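Local coordinates for protein sgbp-b (PDB 7K44) that probably binds xyloglucan at the cell surface of Bacteroides uniformis, as a surface glycan-binding protein of a polysaccharide utilization locus, at residues I210-D215 and D356-Q361; L283-E288 and I303-N308; P299-Y304 and I373-D378. All coordinates share one frame; numbering follows the deposited sequence.

Contact 1: residues I210-D215 and D356-Q361; sequences IVLNYD and DELALQ. With CA (calcium ion), chain B.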
loop_
_atom_site.group_PDB
_atom_site.type_symbol
_atom_site.label_atom_id
_atom_site.label_comp_id
_atom_site.label_asym_id
_atom_site.label_seq_id
_atom_site.Cartn_x
_atom_site.Cartn_y
_atom_site.Cartn_z
ATOM N N ILE A 210 18.838 2.087 5.469
ATOM C CA ILE A 210 19.137 0.684 5.205
ATOM C C ILE A 210 20.316 0.237 6.059
ATOM O O ILE A 210 21.358 0.910 6.109
ATOM C CB ILE A 210 19.439 0.494 3.710
ATOM C CG1 ILE A 210 18.157 0.587 2.886
ATOM C CG2 ILE A 210 20.137 -0.844 3.454
ATOM C CD1 ILE A 210 17.269 -0.658 2.994
ATOM N N VAL A 211 20.150 -0.900 6.745
ATOM C CA VAL A 211 21.218 -1.512 7.537
ATOM C C VAL A 211 21.756 -2.792 6.912
ATOM O O VAL A 211 22.836 -3.264 7.321
ATOM C CB VAL A 211 20.792 -1.755 9.000
ATOM C CG1 VAL A 211 20.328 -0.452 9.629
ATOM C CG2 VAL A 211 19.694 -2.820 9.083
ATOM N N LEU A 212 21.049 -3.369 5.944
ATOM C CA LEU A 212 21.501 -4.592 5.282
ATOM C C LEU A 212 20.774 -4.705 3.956
ATOM O O LEU A 212 19.541 -4.779 3.927
ATOM C CB LEU A 212 21.199 -5.817 6.141
ATOM C CG LEU A 212 21.453 -7.171 5.466
ATOM C CD1 LEU A 212 22.944 -7.372 5.135
ATOM C CD2 LEU A 212 20.978 -8.320 6.328
ATOM N N ASN A 213 21.531 -4.734 2.859
ATOM C CA ASN A 213 20.917 -4.930 1.551
ATOM C C ASN A 213 21.632 -5.949 0.681
ATOM O O ASN A 213 21.246 -6.118 -0.477
ATOM C CB ASN A 213 20.711 -3.603 0.787
ATOM C CG ASN A 213 22.007 -2.954 0.361
ATOM O OD1 ASN A 213 23.087 -3.542 0.471
ATOM N ND2 ASN A 213 21.904 -1.725 -0.124
ATOM N N TYR A 214 22.656 -6.620 1.196
ATOM C CA TYR A 214 23.388 -7.661 0.478
ATOM C C TYR A 214 24.132 -7.141 -0.736
ATOM O O TYR A 214 24.634 -7.944 -1.542
ATOM C CB TYR A 214 22.489 -8.830 0.091
ATOM C CG TYR A 214 21.835 -9.497 1.282
ATOM C CD1 TYR A 214 22.608 -10.076 2.281
ATOM C CD2 TYR A 214 20.458 -9.565 1.386
ATOM C CE1 TYR A 214 22.021 -10.704 3.371
ATOM C CE2 TYR A 214 19.847 -10.192 2.462
ATOM C CZ TYR A 214 20.637 -10.766 3.447
ATOM O OH TYR A 214 20.082 -11.413 4.519
ATOM N N ASP A 215 24.197 -5.819 -0.894
ATOM C CA ASP A 215 24.908 -5.201 -1.996
ATOM C C ASP A 215 26.026 -4.373 -1.359
ATOM O O ASP A 215 27.061 -4.937 -0.978
ATOM C CB ASP A 215 23.938 -4.434 -2.898
ATOM C CG ASP A 215 22.904 -5.354 -3.561
ATOM O OD1 ASP A 215 23.302 -6.223 -4.360
ATOM O OD2 ASP A 215 21.693 -5.221 -3.279
ATOM N N ASP A 356 27.069 -6.628 15.841
ATOM C CA ASP A 356 26.452 -6.083 14.637
ATOM C C ASP A 356 25.434 -7.002 13.976
ATOM O O ASP A 356 24.884 -6.628 12.931
ATOM C CB ASP A 356 27.523 -5.683 13.603
ATOM C CG ASP A 356 28.387 -6.859 13.163
ATOM O OD1 ASP A 356 27.905 -8.011 13.160
ATOM O OD2 ASP A 356 29.576 -6.644 12.834
ATOM N N GLU A 357 25.150 -8.167 14.546
ATOM C CA GLU A 357 24.405 -9.185 13.816
ATOM C C GLU A 357 22.925 -8.823 13.660
ATOM O O GLU A 357 22.301 -8.206 14.532
ATOM C CB GLU A 357 24.522 -10.534 14.518
ATOM C CG GLU A 357 23.927 -11.701 13.726
ATOM C CD GLU A 357 24.180 -13.029 14.402
ATOM O OE1 GLU A 357 23.683 -13.242 15.525
ATOM O OE2 GLU A 357 24.905 -13.865 13.819
ATOM N N LEU A 358 22.371 -9.231 12.528
ATOM C CA LEU A 358 20.933 -9.248 12.269
ATOM C C LEU A 358 20.633 -10.693 11.892
ATOM O O LEU A 358 21.167 -11.194 10.898
ATOM C CB LEU A 358 20.609 -8.282 11.132
ATOM C CG LEU A 358 19.147 -7.937 10.836
ATOM C CD1 LEU A 358 19.057 -6.666 9.996
ATOM C CD2 LEU A 358 18.452 -9.071 10.132
ATOM N N ALA A 359 19.847 -11.388 12.710
ATOM C CA ALA A 359 19.604 -12.815 12.524
ATOM C C ALA A 359 18.124 -13.136 12.340
ATOM O O ALA A 359 17.267 -12.626 13.073
ATOM C CB ALA A 359 20.155 -13.638 13.691
ATOM N N LEU A 360 17.840 -14.022 11.381
ATOM C CA LEU A 360 16.522 -14.604 11.157
ATOM C C LEU A 360 16.679 -16.114 11.111
ATOM O O LEU A 360 17.578 -16.618 10.431
ATOM C CB LEU A 360 15.899 -14.142 9.833
ATOM C CG LEU A 360 15.648 -12.653 9.611
ATOM C CD1 LEU A 360 16.887 -12.000 9.020
ATOM C CD2 LEU A 360 14.472 -12.490 8.664
ATOM N N GLN A 361 15.827 -16.843 11.830
ATOM C CA GLN A 361 15.915 -18.300 11.840
ATOM C C GLN A 361 14.539 -18.921 11.701
ATOM O O GLN A 361 13.606 -18.541 12.421
ATOM C CB GLN A 361 16.572 -18.820 13.115
ATOM C CG GLN A 361 17.902 -18.182 13.392
ATOM C CD GLN A 361 18.578 -18.754 14.617
ATOM O OE1 GLN A 361 17.935 -19.392 15.452
ATOM N NE2 GLN A 361 19.894 -18.551 14.724
HETATM CA CA CA B . 19.706 -6.111 -2.360
HETATM O O HOH W 1 19.111 -3.801 -2.029
#
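With chi1 at -56°, Val211 holds CG1 anti to its carbonyl carbon and turns CG2, set between the backbone N and that carbonyl carbon, toward Leu358, whose CG lies anti to its own N (chi1 -169°) and extends CD1 to meet it. Val211 CG2 and Leu358 CD1 come to 4.0 Å, the two side chains crossing at about a right angle. Leu212 adds a looser touch, its CD2 4.5 Å from the same Leu358 CD1. That one methyl thus receives both residues, and every group involved is buried and apolar. Val211 and Leu212 both face Phe380 in a classic beta bulge, and the chain turns a corner at Val211. Within its own segment, Leu212 sets CG over the rim of one face of the Tyr214 ring, 4.1 Å above its plane. Asn263 gives the segments a polar bridge, bonding Tyr214 OH through its OD1 and Leu358 O through its ND2. Further along, Asn213 forms an Asx turn: Asp215 N donates to Asn213 OD1 at 2.9 Å, approaching from above the carbonyl plane, and Ile217 N gives the same oxygen a second bond. The turn presents two ligands to the calcium ion, Asn213 O and Asp215 OD2, each 2.4 Å from the metal. Asp378, Asp241, Lys243 and water 1 complete the site. A calcium ion on the outer side of one sheet of an antiparallel sandwich, bound by a turn and a neighbouring strand, is an arrangement familiar from many beta-sandwich carbohydrate-binding modules.

Contact 2: residues L283-E288 and I303-N308; sequences LALQFE and IYLKGN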
loop_
_atom_site.group_PDB
_atom_site.type_symbol
_atom_site.label_atom_id
_atom_site.label_comp_id
_atom_site.label_asym_id
_atom_site.label_seq_id
_atom_site.Cartn_x
_atom_site.Cartn_y
_atom_site.Cartn_z
ATOM N N LEU A 283 10.387 3.098 16.636
ATOM C CA LEU A 283 11.113 2.611 15.471
ATOM C C LEU A 283 10.701 1.183 15.143
ATOM O O LEU A 283 10.246 0.432 16.006
ATOM C CB LEU A 283 12.622 2.637 15.734
ATOM C CG LEU A 283 13.253 4.024 15.875
ATOM C CD1 LEU A 283 14.691 3.903 16.392
ATOM C CD2 LEU A 283 13.197 4.800 14.576
ATOM N N ALA A 284 10.903 0.798 13.873
ATOM C CA ALA A 284 10.651 -0.562 13.425
ATOM C C ALA A 284 11.838 -1.051 12.609
ATOM O O ALA A 284 12.489 -0.271 11.908
ATOM C CB ALA A 284 9.398 -0.675 12.542
ATOM N N LEU A 285 12.117 -2.348 12.728
ATOM C CA LEU A 285 12.938 -3.043 11.740
ATOM C C LEU A 285 12.023 -3.459 10.599
ATOM O O LEU A 285 11.040 -4.177 10.812
ATOM C CB LEU A 285 13.624 -4.266 12.338
ATOM C CG LEU A 285 14.464 -5.048 11.316
ATOM C CD1 LEU A 285 15.718 -4.268 11.006
ATOM C CD2 LEU A 285 14.808 -6.421 11.867
ATOM N N GLN A 286 12.331 -2.999 9.386
ATOM C CA GLN A 286 11.420 -3.131 8.265
ATOM C C GLN A 286 12.201 -3.733 7.109
ATOM O O GLN A 286 13.384 -3.426 6.930
ATOM C CB GLN A 286 10.890 -1.742 7.909
ATOM C CG GLN A 286 9.901 -1.670 6.781
ATOM C CD GLN A 286 9.416 -0.247 6.584
ATOM O OE1 GLN A 286 9.986 0.527 5.811
ATOM N NE2 GLN A 286 8.357 0.115 7.307
ATOM N N PHE A 287 11.567 -4.637 6.368
ATOM C CA PHE A 287 12.271 -5.306 5.278
ATOM C C PHE A 287 11.299 -5.750 4.198
ATOM O O PHE A 287 10.076 -5.722 4.361
ATOM C CB PHE A 287 13.107 -6.484 5.801
ATOM C CG PHE A 287 12.313 -7.511 6.565
ATOM C CD1 PHE A 287 12.072 -7.356 7.927
ATOM C CD2 PHE A 287 11.801 -8.630 5.915
ATOM C CE1 PHE A 287 11.334 -8.310 8.631
ATOM C CE2 PHE A 287 11.068 -9.587 6.607
ATOM C CZ PHE A 287 10.822 -9.420 7.961
ATOM N N GLU A 288 11.860 -6.141 3.062
ATOM C CA GLU A 288 11.058 -6.642 1.959
ATOM C C GLU A 288 11.171 -8.161 1.927
ATOM O O GLU A 288 12.248 -8.724 2.173
ATOM C CB GLU A 288 11.500 -5.997 0.641
ATOM C CG GLU A 288 10.315 -5.522 -0.200
ATOM C CD GLU A 288 9.754 -4.200 0.308
ATOM O OE1 GLU A 288 8.671 -3.772 -0.137
ATOM O OE2 GLU A 288 10.390 -3.590 1.188
ATOM N N ILE A 303 13.624 -13.614 15.100
ATOM C CA ILE A 303 14.525 -12.543 14.714
ATOM C C ILE A 303 15.215 -12.048 15.971
ATOM O O ILE A 303 14.579 -11.898 17.018
ATOM C CB ILE A 303 13.744 -11.405 14.023
ATOM C CG1 ILE A 303 12.994 -11.957 12.802
ATOM C CG2 ILE A 303 14.668 -10.243 13.682
ATOM C CD1 ILE A 303 12.532 -10.933 11.819
ATOM N N TYR A 304 16.523 -11.829 15.899
ATOM C CA TYR A 304 17.223 -11.224 17.022
ATOM C C TYR A 304 18.402 -10.407 16.503
ATOM O O TYR A 304 18.970 -10.704 15.443
ATOM C CB TYR A 304 17.612 -12.256 18.107
ATOM C CG TYR A 304 18.588 -13.314 17.668
ATOM C CD1 TYR A 304 18.146 -14.500 17.093
ATOM C CD2 TYR A 304 19.946 -13.128 17.841
ATOM C CE1 TYR A 304 19.067 -15.478 16.683
ATOM C CE2 TYR A 304 20.864 -14.089 17.432
ATOM C CZ TYR A 304 20.413 -15.254 16.863
ATOM O OH TYR A 304 21.331 -16.194 16.457
ATOM N N LEU A 305 18.742 -9.351 17.244
ATOM C CA LEU A 305 19.728 -8.367 16.823
ATOM C C LEU A 305 20.883 -8.315 17.814
ATOM O O LEU A 305 20.676 -8.388 19.034
ATOM C CB LEU A 305 19.110 -6.974 16.717
ATOM C CG LEU A 305 17.824 -6.891 15.898
ATOM C CD1 LEU A 305 17.327 -5.452 15.844
ATOM C CD2 LEU A 305 18.091 -7.392 14.493
ATOM N N LYS A 306 22.092 -8.173 17.270
ATOM C CA LYS A 306 23.324 -8.048 18.057
ATOM C C LYS A 306 23.488 -9.178 19.069
ATOM O O LYS A 306 24.059 -8.996 20.151
ATOM C CB LYS A 306 23.456 -6.655 18.688
ATOM C CG LYS A 306 23.697 -5.565 17.655
ATOM C CD LYS A 306 23.958 -4.207 18.289
ATOM C CE LYS A 306 24.380 -3.189 17.253
ATOM N NZ LYS A 306 24.946 -1.967 17.896
ATOM N N GLY A 307 23.020 -10.371 18.704
ATOM C CA GLY A 307 23.206 -11.535 19.550
ATOM C C GLY A 307 22.308 -11.593 20.754
ATOM O O GLY A 307 22.487 -12.480 21.592
ATOM N N ASN A 308 21.331 -10.687 20.863
ATOM C CA ASN A 308 20.481 -10.611 22.051
ATOM C C ASN A 308 19.297 -11.562 21.875
ATOM O O ASN A 308 18.153 -11.167 21.637
ATOM C CB ASN A 308 20.052 -9.170 22.307
ATOM C CG ASN A 308 19.407 -8.990 23.662
ATOM O OD1 ASN A 308 19.190 -9.961 24.381
ATOM N ND2 ASN A 308 19.093 -7.745 24.016
#
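The strands carrying Leu285 and Ile303 run at 121° to each other, their axes approaching to 11.1 Å, a separation that belongs to facing sheets rather than to neighbours within one sheet. Leu285 has its CG anti to the backbone N (chi1 178°), which drives the isobutyl group across the gap, and CD2 touches two neighbouring methyls, Ile303 CG2 at 4.2 Å and Leu305 CD2 at 4.3 Å. Two residues further along, Phe287 reaches the same side, and its CE1 meets Ile303 CD1 at 4.3 Å. Ile303 therefore divides its two branches, giving CG2 to the leucine and CD1 to the phenylalanine. The strand alternation is plain: Gln286 and Glu288 turn to the other face of their sheet, where both bond Arg381, Glu288 through a salt bridge. On the opposing strand Tyr304 points away while Ile303 and Leu305 point in. That strand ends in a type I' turn from Leu305 to Asn308, closed by Asn308 N to Leu305 O at 3.0 Å, with Lys306 and Gly307 both at positive phi. Lys306 NZ is tied down by the backbone oxygens of Phe350 and Arg353. Since no hydrogen bond crosses between the two segments, the contact rests on dispersion and the burial of aliphatic and aromatic carbon; the backbone bonds of segment 283-288 run to strands of its own sheet, consistent with side-chain carbon alone joining the two layers here.

Contact 3: residues P299-Y304 and I373-D378; sequences PVFRIY and IEMYFD. With CA (calcium ion), chain B.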
loop_
_atom_site.group_PDB
_atom_site.type_symbol
_atom_site.label_atom_id
_atom_site.label_comp_id
_atom_site.label_asym_id
_atom_site.label_seq_id
_atom_site.Cartn_x
_atom_site.Cartn_y
_atom_site.Cartn_z
ATOM N N PRO A 299 5.612 -23.706 10.501
ATOM C CA PRO A 299 6.879 -22.980 10.319
ATOM C C PRO A 299 6.813 -21.551 10.844
ATOM O O PRO A 299 5.857 -20.815 10.587
ATOM C CB PRO A 299 7.087 -23.016 8.803
ATOM C CG PRO A 299 6.368 -24.270 8.367
ATOM C CD PRO A 299 5.141 -24.319 9.250
ATOM N N VAL A 300 7.858 -21.157 11.572
ATOM C CA VAL A 300 7.920 -19.853 12.218
ATOM C C VAL A 300 9.332 -19.302 12.112
ATOM O O VAL A 300 10.309 -20.056 12.049
ATOM C CB VAL A 300 7.495 -19.912 13.699
ATOM C CG1 VAL A 300 5.973 -20.112 13.818
ATOM C CG2 VAL A 300 8.236 -21.015 14.455
ATOM N N PHE A 301 9.436 -17.977 12.119
ATOM C CA PHE A 301 10.717 -17.298 12.191
ATOM C C PHE A 301 10.911 -16.696 13.568
ATOM O O PHE A 301 9.968 -16.219 14.204
ATOM C CB PHE A 301 10.794 -16.134 11.207
ATOM C CG PHE A 301 11.103 -16.540 9.818
ATOM C CD1 PHE A 301 10.087 -16.902 8.956
ATOM C CD2 PHE A 301 12.416 -16.588 9.375
ATOM C CE1 PHE A 301 10.370 -17.296 7.653
ATOM C CE2 PHE A 301 12.696 -16.970 8.074
ATOM C CZ PHE A 301 11.676 -17.326 7.222
ATOM N N ARG A 302 12.153 -16.681 14.007
ATOM C CA ARG A 302 12.552 -15.761 15.050
ATOM C C ARG A 302 13.577 -14.788 14.492
ATOM O O ARG A 302 14.283 -15.080 13.512
ATOM C CB ARG A 302 13.076 -16.473 16.296
ATOM C CG ARG A 302 14.495 -16.909 16.197
ATOM C CD ARG A 302 14.985 -17.282 17.584
ATOM N NE ARG A 302 16.217 -18.046 17.517
ATOM C CZ ARG A 302 17.139 -18.076 18.475
ATOM N NH1 ARG A 302 16.981 -17.367 19.592
ATOM N NH2 ARG A 302 18.228 -18.806 18.307
ATOM N N ILE A 303 13.624 -13.614 15.100
ATOM C CA ILE A 303 14.525 -12.543 14.714
ATOM C C ILE A 303 15.215 -12.048 15.971
ATOM O O ILE A 303 14.579 -11.898 17.018
ATOM C CB ILE A 303 13.744 -11.405 14.023
ATOM C CG1 ILE A 303 12.994 -11.957 12.802
ATOM C CG2 ILE A 303 14.668 -10.243 13.682
ATOM C CD1 ILE A 303 12.532 -10.933 11.819
ATOM N N TYR A 304 16.523 -11.829 15.899
ATOM C CA TYR A 304 17.223 -11.224 17.022
ATOM C C TYR A 304 18.402 -10.407 16.503
ATOM O O TYR A 304 18.970 -10.704 15.443
ATOM C CB TYR A 304 17.612 -12.256 18.107
ATOM C CG TYR A 304 18.588 -13.314 17.668
ATOM C CD1 TYR A 304 18.146 -14.500 17.093
ATOM C CD2 TYR A 304 19.946 -13.128 17.841
ATOM C CE1 TYR A 304 19.067 -15.478 16.683
ATOM C CE2 TYR A 304 20.864 -14.089 17.432
ATOM C CZ TYR A 304 20.413 -15.254 16.863
ATOM O OH TYR A 304 21.331 -16.194 16.457
ATOM N N ILE A 373 9.432 -24.764 1.135
ATOM C CA ILE A 373 9.618 -23.366 1.506
ATOM C C ILE A 373 10.415 -22.674 0.409
ATOM O O ILE A 373 11.399 -23.226 -0.094
ATOM C CB ILE A 373 10.379 -23.278 2.846
ATOM C CG1 ILE A 373 9.610 -24.000 3.953
ATOM C CG2 ILE A 373 10.675 -21.815 3.211
ATOM C CD1 ILE A 373 8.216 -23.437 4.229
ATOM N N GLU A 374 10.005 -21.455 0.052
ATOM C CA GLU A 374 10.789 -20.653 -0.886
ATOM C C GLU A 374 10.461 -19.187 -0.635
ATOM O O GLU A 374 9.361 -18.732 -0.965
ATOM C CB GLU A 374 10.492 -21.046 -2.335
ATOM C CG GLU A 374 11.294 -20.236 -3.353
ATOM C CD GLU A 374 10.834 -20.455 -4.789
ATOM O OE1 GLU A 374 10.001 -21.354 -5.026
ATOM O OE2 GLU A 374 11.290 -19.707 -5.679
ATOM N N MET A 375 11.413 -18.455 -0.061
ATOM C CA MET A 375 11.188 -17.078 0.363
ATOM C C MET A 375 12.466 -16.287 0.145
ATOM O O MET A 375 13.567 -16.844 0.173
ATOM C CB MET A 375 10.802 -17.019 1.843
ATOM C CG MET A 375 9.647 -17.926 2.229
ATOM S SD MET A 375 9.537 -18.094 4.013
ATOM C CE MET A 375 9.507 -16.364 4.423
ATOM N N TYR A 376 12.315 -14.978 -0.042
ATOM C CA TYR A 376 13.418 -14.075 -0.343
ATOM C C TYR A 376 13.303 -12.829 0.523
ATOM O O TYR A 376 12.198 -12.352 0.809
ATOM C CB TYR A 376 13.401 -13.661 -1.829
ATOM C CG TYR A 376 13.359 -14.839 -2.773
ATOM C CD1 TYR A 376 12.161 -15.467 -3.084
ATOM C CD2 TYR A 376 14.526 -15.343 -3.309
ATOM C CE1 TYR A 376 12.130 -16.575 -3.927
ATOM C CE2 TYR A 376 14.506 -16.435 -4.163
ATOM C CZ TYR A 376 13.308 -17.049 -4.455
ATOM O OH TYR A 376 13.315 -18.146 -5.298
ATOM N N PHE A 377 14.460 -12.282 0.900
ATOM C CA PHE A 377 14.549 -11.176 1.846
ATOM C C PHE A 377 15.548 -10.142 1.340
ATOM O O PHE A 377 16.606 -10.497 0.802
ATOM C CB PHE A 377 15.074 -11.683 3.200
ATOM C CG PHE A 377 14.173 -12.664 3.880
ATOM C CD1 PHE A 377 14.267 -14.020 3.617
ATOM C CD2 PHE A 377 13.230 -12.222 4.800
ATOM C CE1 PHE A 377 13.427 -14.916 4.260
ATOM C CE2 PHE A 377 12.389 -13.116 5.434
ATOM C CZ PHE A 377 12.486 -14.459 5.155
ATOM N N ASP A 378 15.250 -8.860 1.561
ATOM C CA ASP A 378 16.158 -7.793 1.161
ATOM C C ASP A 378 15.793 -6.514 1.897
ATOM O O ASP A 378 14.711 -6.380 2.485
ATOM C CB ASP A 378 16.077 -7.563 -0.358
ATOM C CG ASP A 378 17.348 -6.940 -0.965
ATOM O OD1 ASP A 378 18.319 -6.554 -0.265
ATOM O OD2 ASP A 378 17.345 -6.839 -2.214
HETATM CA CA CA B . 19.706 -6.111 -2.360
HETATM O O HOH W 1 19.111 -3.801 -2.029
#
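Tyr376 OH donates to Glu374 OE2 at 2.6 Å, using the anti lone pair of the carboxylate, on the side of the strand turned away from Phe301. The inward residues of that strand, Met375 and Phe377, meet Phe301 as it comes from the opposite direction. Phe377 turns its edge to the face of Phe301 in an offset edge-to-face stack, ring centroids 5.6 Å apart and planes at 68°; Phe301 CZ and Phe377 CZ close to 3.6 Å. Met375, bent at chi3 (53°), brings CE to 3.5 Å from Phe301 CE1. Its SD lies in the plane of the Phe301 ring, at the edge, which makes this a Met-aromatic contact. The cluster lies between the two antiparallel sheets of the sandwich, and Phe287 and Cys289 of the adjoining strand 283-291 also pack on Phe377. On the other face of strand 300-305, Arg302 lays one guanidinium face over Tyr304 CE1, 3.7 Å above the plane, while its NH2 makes a salt bridge with Glu309 and a hydrogen bond with Gln361. At the last residue of segment 373-378, Asp378 chelates the calcium ion through both oxygens, OD1 and OD2 each at 2.5 Å from the metal.

From the N-terminal side, strand 210-212 and its turn come first, and contact 1 closes the longest loop by meeting 356-361 across 140 intervening residues. Contact 2 nests inside that loop as a short closure between 283-288 and 303-308. Contact 3 leaves from the strand where contact 2 ends, sharing Ile303 and Tyr304, and runs on to 373-378, so it crosses contact 1. Strands 300-305 and 357-364 are neighbours in one sheet, while 210-212 and 283-291 both pair with 371-384 in the other; each of the three contacts therefore joins one sheet to the other. Contacts 1 and 3 also converge on the calcium ion and on water 1.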